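Local coordinates for putative cytochrome P450 YjiB (Bacillus subtilis subsp. subtilis, PDB 4RM4), which probably acts as a heme-dependent monooxygenase that inserts an oxygen atom from molecular oxygen into organic substrates, at residues A[126-132]-A[390-396]. Residues are numbered along the deposited sequence; the frame is centred on the assembly and turned at random.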
loop_
_atom_site.group_PDB
_atom_site.type_symbol
_atom_site.label_atom_id
_atom_site.label_comp_id
_atom_site.label_asym_id
_atom_site.label_seq_id
_atom_site.Cartn_x
_atom_site.Cartn_y
_atom_site.Cartn_z
ATOM N N ARG A 126 15.329 17.102 -17.549
ATOM C CA ARG A 126 15.756 17.894 -16.406
ATOM C C ARG A 126 16.943 17.283 -15.672
ATOM O O ARG A 126 17.101 16.063 -15.628
ATOM C CB ARG A 126 14.577 18.119 -15.459
ATOM C CG ARG A 126 13.427 18.880 -16.115
ATOM C CD ARG A 126 12.126 18.710 -15.353
ATOM N NE ARG A 126 12.269 19.025 -13.936
ATOM C CZ ARG A 126 11.295 18.892 -13.043
ATOM N NH1 ARG A 126 10.102 18.447 -13.420
ATOM N NH2 ARG A 126 11.514 19.202 -11.769
ATOM N N SER A 127 17.780 18.140 -15.104
ATOM C CA SER A 127 18.979 17.683 -14.419
ATOM C C SER A 127 18.649 17.332 -12.975
ATOM O O SER A 127 19.393 16.599 -12.315
ATOM C CB SER A 127 20.072 18.755 -14.472
ATOM O OG SER A 127 19.730 19.882 -13.683
ATOM N N GLU A 128 17.531 17.870 -12.497
ATOM C CA GLU A 128 17.032 17.596 -11.153
ATOM C C GLU A 128 15.508 17.526 -11.161
ATOM O O GLU A 128 14.838 18.236 -11.916
ATOM C CB GLU A 128 17.503 18.672 -10.166
ATOM C CG GLU A 128 16.950 18.535 -8.742
ATOM C CD GLU A 128 15.665 19.336 -8.514
ATOM O OE1 GLU A 128 15.292 20.137 -9.397
ATOM O OE2 GLU A 128 15.030 19.167 -7.450
ATOM N N PHE A 129 14.959 16.661 -10.320
ATOM C CA PHE A 129 13.513 16.575 -10.187
ATOM C C PHE A 129 13.132 15.824 -8.925
ATOM O O PHE A 129 13.949 15.096 -8.349
ATOM C CB PHE A 129 12.884 15.911 -11.416
ATOM C CG PHE A 129 13.387 14.521 -11.679
ATOM C CD1 PHE A 129 14.451 14.302 -12.543
ATOM C CD2 PHE A 129 12.796 13.431 -11.065
ATOM C CE1 PHE A 129 14.912 13.013 -12.789
ATOM C CE2 PHE A 129 13.249 12.148 -11.309
ATOM C CZ PHE A 129 14.311 11.940 -12.169
ATOM N N ASP A 130 11.892 16.028 -8.496
ATOM C CA ASP A 130 11.332 15.346 -7.338
ATOM C C ASP A 130 10.658 14.067 -7.824
ATOM O O ASP A 130 9.670 14.112 -8.557
ATOM C CB ASP A 130 10.327 16.271 -6.640
ATOM C CG ASP A 130 9.614 15.613 -5.459
ATOM O OD1 ASP A 130 8.637 16.222 -4.974
ATOM O OD2 ASP A 130 10.011 14.510 -5.015
ATOM N N LEU A 131 11.211 12.920 -7.437
ATOM C CA LEU A 131 10.665 11.637 -7.853
ATOM C C LEU A 131 9.225 11.452 -7.350
ATOM O O LEU A 131 8.399 10.817 -8.007
ATOM C CB LEU A 131 11.563 10.514 -7.338
ATOM C CG LEU A 131 11.655 9.239 -8.159
ATOM C CD1 LEU A 131 11.803 9.577 -9.638
ATOM C CD2 LEU A 131 12.849 8.448 -7.659
ATOM N N VAL A 132 8.921 12.009 -6.182
ATOM C CA VAL A 132 7.574 11.864 -5.629
ATOM C C VAL A 132 6.586 12.715 -6.430
ATOM O O VAL A 132 5.703 12.179 -7.094
ATOM C CB VAL A 132 7.510 12.210 -4.122
ATOM C CG1 VAL A 132 6.106 12.002 -3.576
ATOM C CG2 VAL A 132 8.486 11.348 -3.343
ATOM N N LYS A 390 7.628 12.265 1.385
ATOM C CA LYS A 390 6.871 13.411 0.896
ATOM C C LYS A 390 7.557 13.992 -0.347
ATOM O O LYS A 390 6.908 14.494 -1.273
ATOM C CB LYS A 390 6.800 14.479 1.989
ATOM C CG LYS A 390 5.981 15.709 1.608
ATOM C CD LYS A 390 6.272 16.894 2.533
ATOM C CE LYS A 390 5.508 18.140 2.091
ATOM N NZ LYS A 390 5.630 18.363 0.622
ATOM N N SER A 391 8.881 13.913 -0.357
ATOM C CA SER A 391 9.666 14.395 -1.483
ATOM C C SER A 391 10.949 13.595 -1.564
ATOM O O SER A 391 11.479 13.166 -0.541
ATOM C CB SER A 391 9.977 15.889 -1.347
ATOM O OG SER A 391 10.842 16.115 -0.258
ATOM N N PHE A 392 11.429 13.412 -2.789
ATOM C CA PHE A 392 12.597 12.592 -3.085
ATOM C C PHE A 392 13.307 13.246 -4.278
ATOM O O PHE A 392 13.019 12.963 -5.452
ATOM C CB PHE A 392 12.141 11.152 -3.381
ATOM C CG PHE A 392 13.256 10.166 -3.605
ATOM C CD1 PHE A 392 14.587 10.546 -3.515
ATOM C CD2 PHE A 392 12.959 8.845 -3.910
ATOM C CE1 PHE A 392 15.604 9.632 -3.738
ATOM C CE2 PHE A 392 13.970 7.913 -4.129
ATOM C CZ PHE A 392 15.296 8.312 -4.045
ATOM N N ARG A 393 14.241 14.140 -3.971
ATOM C CA ARG A 393 14.887 14.918 -5.015
ATOM C C ARG A 393 16.150 14.227 -5.484
ATOM O O ARG A 393 17.012 13.895 -4.677
ATOM C CB ARG A 393 15.174 16.342 -4.539
ATOM C CG ARG A 393 13.901 17.172 -4.357
ATOM C CD ARG A 393 14.199 18.658 -4.270
ATOM N NE ARG A 393 15.262 18.933 -3.313
ATOM C CZ ARG A 393 16.305 19.717 -3.559
ATOM N NH1 ARG A 393 17.225 19.905 -2.623
ATOM N NH2 ARG A 393 16.426 20.318 -4.734
ATOM N N VAL A 394 16.222 13.989 -6.787
ATOM C CA VAL A 394 17.362 13.305 -7.387
ATOM C C VAL A 394 17.988 14.160 -8.483
ATOM O O VAL A 394 17.347 15.057 -9.036
ATOM C CB VAL A 394 16.985 11.905 -7.964
ATOM C CG1 VAL A 394 16.316 11.053 -6.904
ATOM C CG2 VAL A 394 16.100 12.033 -9.210
ATOM N N LYS A 395 19.252 13.883 -8.784
ATOM C CA LYS A 395 19.948 14.594 -9.853
ATOM C C LYS A 395 20.595 13.609 -10.816
ATOM O O LYS A 395 20.870 12.458 -10.458
ATOM C CB LYS A 395 21.012 15.533 -9.274
ATOM C CG LYS A 395 22.217 14.813 -8.699
ATOM C CD LYS A 395 23.513 15.561 -8.995
ATOM C CE LYS A 395 23.775 16.641 -7.965
ATOM N NZ LYS A 395 24.025 16.067 -6.611
ATOM N N MET A 396 20.820 14.062 -12.044
ATOM C CA MET A 396 21.497 13.263 -13.052
ATOM C C MET A 396 23.003 13.352 -12.841
ATOM O O MET A 396 23.760 12.460 -13.203
ATOM C CB MET A 396 21.144 13.764 -14.454
ATOM C CG MET A 396 19.655 13.950 -14.715
ATOM S SD MET A 396 18.701 12.423 -14.633
ATOM C CE MET A 396 18.323 12.330 -12.888
ATOM O OXT MET A 396 23.503 14.331 -12.291
#
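In the three-stranded antiparallel sheet of this P450, the short edge strand 128-130 pairs with the C-terminal strand 391-395, F129 and V394 forming the hydrogen-bonded pair. V394 N gives F129 O a nearly straight bond of 3.0 Å, and F129 N returns one to V394 O. The ladder runs on at both ends, M396 N reaching S127 O and L131 N reaching F392 O. On the buried face, V394 CG2 lies over one face of the F129 ring, 3.7 Å from its centroid, a CH-pi contact. Valine, at home in a strand, suits this place because its branch at CB sets CG2 against the ring while CG1 turns toward L131. F129 CG sits between its backbone N and carbonyl carbon (chi1 59°), which brings the ring back over V394, while M396 CE touches F129 CE1 at 3.5 Å. Farther along, L131 CD2 packs against F392 CE2, and M252 of helix 226-257 touches both residues. On the other, partly exposed face, the opposite charges of E128 and R393 suit neighbouring strands: OE2 meets NH2 at 3.3 Å in a salt bridge, from above a carboxylate turned 63° from the guanidinium, so no flat two-bond pair forms; R393 NE bonds S377 OG. D130, the N-cap of helix 131-136, accepts at OD2 from F392 N (2.9 Å) and V132 N (3.0 Å), which arrive from opposite faces of its carboxylate. An alanine here would probably leave both amides without their acceptor, fraying the junction of strand and helix. Pairing the link between helices 102-123 and 138-147 with the chain's end is characteristic of the small beta-3 sheet of the P450 fold.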